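Local coordinates for hypothetical protein Atu2684 (Agrobacterium tumefaciens, PDB 2AXO) that is of unknown function but belongs to the DUF1223 family of the thioredoxin clan, which is consistent with a thiol-disulfide-related role, at residues A[74-79]-A[201-206]. Residues are numbered along the deposited sequence; the frame is centred on the assembly and turned at random.
Sequences VGLSYH and HSVYDV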
loop_
_atom_site.group_PDB
_atom_site.type_symbol
_atom_site.label_atom_id
_atom_site.label_comp_id
_atom_site.label_asym_id
_atom_site.label_seq_id
_atom_site.Cartn_x
_atom_site.Cartn_y
_atom_site.Cartn_z
ATOM N N VAL A 74 14.110 -13.964 15.820
ATOM C CA VAL A 74 12.836 -13.457 16.310
ATOM C C VAL A 74 12.056 -13.291 15.016
ATOM O O VAL A 74 12.352 -12.395 14.223
ATOM C CB VAL A 74 12.997 -12.084 17.001
ATOM C CG1 VAL A 74 11.634 -11.431 17.189
ATOM C CG2 VAL A 74 13.688 -12.261 18.355
ATOM N N GLY A 75 11.086 -14.170 14.792
ATOM C CA GLY A 75 10.310 -14.123 13.569
ATOM C C GLY A 75 8.901 -13.608 13.741
ATOM O O GLY A 75 8.187 -13.993 14.664
ATOM N N LEU A 76 8.503 -12.731 12.828
ATOM C CA LEU A 76 7.178 -12.135 12.857
ATOM C C LEU A 76 6.562 -12.107 11.475
ATOM O O LEU A 76 7.252 -11.880 10.483
ATOM C CB LEU A 76 7.266 -10.703 13.369
ATOM C CG LEU A 76 7.752 -10.550 14.809
ATOM C CD1 LEU A 76 8.137 -9.109 15.048
ATOM C CD2 LEU A 76 6.659 -10.993 15.777
ATOM N N SER A 77 5.257 -12.328 11.419
ATOM C CA SER A 77 4.537 -12.292 10.159
ATOM C C SER A 77 3.498 -11.171 10.212
ATOM O O SER A 77 2.646 -11.147 11.101
ATOM C CB SER A 77 3.838 -13.626 9.906
ATOM O OG SER A 77 3.085 -13.563 8.714
ATOM N N TYR A 78 3.594 -10.234 9.273
ATOM C CA TYR A 78 2.652 -9.121 9.191
ATOM C C TYR A 78 1.785 -9.262 7.946
ATOM O O TYR A 78 2.251 -9.016 6.833
ATOM C CB TYR A 78 3.371 -7.773 9.095
ATOM C CG TYR A 78 4.203 -7.395 10.297
ATOM C CD1 TYR A 78 5.508 -7.861 10.438
ATOM C CD2 TYR A 78 3.694 -6.548 11.282
ATOM C CE1 TYR A 78 6.287 -7.492 11.530
ATOM C CE2 TYR A 78 4.464 -6.174 12.380
ATOM C CZ TYR A 78 5.758 -6.649 12.497
ATOM O OH TYR A 78 6.525 -6.291 13.578
ATOM N N HIS A 79 0.526 -9.644 8.122
ATOM C CA HIS A 79 -0.367 -9.781 6.979
ATOM C C HIS A 79 -0.814 -8.405 6.502
ATOM O O HIS A 79 -1.399 -7.636 7.266
ATOM C CB HIS A 79 -1.585 -10.629 7.349
ATOM C CG HIS A 79 -1.283 -12.090 7.490
ATOM N ND1 HIS A 79 -0.488 -12.593 8.496
ATOM C CD2 HIS A 79 -1.666 -13.153 6.744
ATOM C CE1 HIS A 79 -0.396 -13.906 8.366
ATOM N NE2 HIS A 79 -1.101 -14.270 7.311
ATOM N N HIS A 201 3.028 -16.745 14.009
ATOM C CA HIS A 201 3.442 -15.445 14.519
ATOM C C HIS A 201 2.828 -14.260 13.768
ATOM O O HIS A 201 3.496 -13.264 13.500
ATOM C CB HIS A 201 4.978 -15.362 14.542
ATOM C CG HIS A 201 5.611 -16.248 15.574
ATOM N ND1 HIS A 201 6.889 -16.049 16.051
ATOM C CD2 HIS A 201 5.123 -17.323 16.242
ATOM C CE1 HIS A 201 7.159 -16.958 16.973
ATOM N NE2 HIS A 201 6.106 -17.742 17.108
ATOM N N SER A 202 1.541 -14.389 13.453
ATOM C CA SER A 202 0.781 -13.358 12.756
ATOM C C SER A 202 0.495 -12.198 13.709
ATOM O O SER A 202 -0.279 -12.328 14.663
ATOM C CB SER A 202 -0.538 -13.933 12.227
ATOM O OG SER A 202 -0.310 -14.932 11.251
ATOM N N VAL A 203 1.134 -11.063 13.442
ATOM C CA VAL A 203 0.982 -9.871 14.269
ATOM C C VAL A 203 -0.382 -9.203 14.094
ATOM O O VAL A 203 -0.812 -8.940 12.973
ATOM C CB VAL A 203 2.098 -8.858 13.937
ATOM C CG1 VAL A 203 1.930 -7.587 14.757
ATOM C CG2 VAL A 203 3.461 -9.489 14.212
ATOM N N TYR A 204 -1.057 -8.932 15.208
ATOM C CA TYR A 204 -2.363 -8.284 15.149
ATOM C C TYR A 204 -2.391 -6.928 15.841
ATOM O O TYR A 204 -3.401 -6.225 15.797
ATOM C CB TYR A 204 -3.444 -9.181 15.750
ATOM C CG TYR A 204 -3.255 -9.501 17.210
ATOM C CD1 TYR A 204 -2.580 -10.654 17.609
ATOM C CD2 TYR A 204 -3.775 -8.666 18.196
ATOM C CE1 TYR A 204 -2.432 -10.972 18.955
ATOM C CE2 TYR A 204 -3.631 -8.970 19.544
ATOM C CZ TYR A 204 -2.962 -10.126 19.918
ATOM O OH TYR A 204 -2.843 -10.441 21.251
ATOM N N ASP A 205 -1.293 -6.569 16.498
ATOM C CA ASP A 205 -1.198 -5.275 17.162
ATOM C C ASP A 205 0.248 -4.958 17.495
ATOM O O ASP A 205 1.008 -5.831 17.910
ATOM C CB ASP A 205 -2.048 -5.233 18.439
ATOM C CG ASP A 205 -2.114 -3.837 19.042
ATOM O OD1 ASP A 205 -2.283 -2.867 18.270
ATOM O OD2 ASP A 205 -2.002 -3.702 20.282
ATOM N N VAL A 206 0.619 -3.697 17.296
ATOM C CA VAL A 206 1.974 -3.227 17.564
ATOM C C VAL A 206 1.861 -1.936 18.369
ATOM O O VAL A 206 1.084 -1.052 18.012
ATOM C CB VAL A 206 2.729 -2.911 16.246
ATOM C CG1 VAL A 206 4.133 -2.416 16.557
ATOM C CG2 VAL A 206 2.776 -4.146 15.352
HETATM O O HOH W 1 -0.792 -10.451 10.632
#
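Val203 sets its CG2 methyl over one face of the Tyr78 ring, 4.0 Å from the ring centroid and displaced toward the rim, a CH-pi contact. At the edge of the same ring, near its plane, CG2 of Val206 meets CE2. Phe49 stacks with Tyr78 as well. The His201 ring instead uses its edge: ND1 donates to Gly75 O at 2.8 Å, with the oxygen lying almost in the ring plane. With CG beside the backbone N (chi1 -70°), the ring lies where ND1 can meet this carbonyl. Phe179 stacks with the ring, and Arg181 is hydrogen-bonded to NE2. The His79 ring is met obliquely by Ser202, whose OG comes to 3.1 Å from CE1.

The backbones join through a single bridge, Ser77 with Ser202, with the bonding pattern of a parallel pair. Ser77 N donates to His201 O at 2.9 Å, and Val203 N to Ser77 O at 2.8 Å. CA of Ser202 adds a CH contact to that same oxygen. The axes of 74-79 and 202-206 are inclined at 66°, consistent with the pairing being limited to this one bridge; beyond it water 1 links His79 N to Val203 O. Alongside, CG2 of Val203 also packs on Leu76 CD2, 3.9 Å away.

Strand 74-79 is the outermost strand of the mixed sheet within this chain, with strand 45-50 on its other side, and 196-212 is outermost in an antiparallel sheet. The bridge thus ties the edges of two sheets where strand 196-212 turns a corner at His201. Gly75 O takes the imidazole, Ser77 N and O the peptides, and Val203 O both water 1 and Asn97; donation from ND1 to a carbonyl, with Arg181 at NE2, would favour a neutral His201 protonated at ND1.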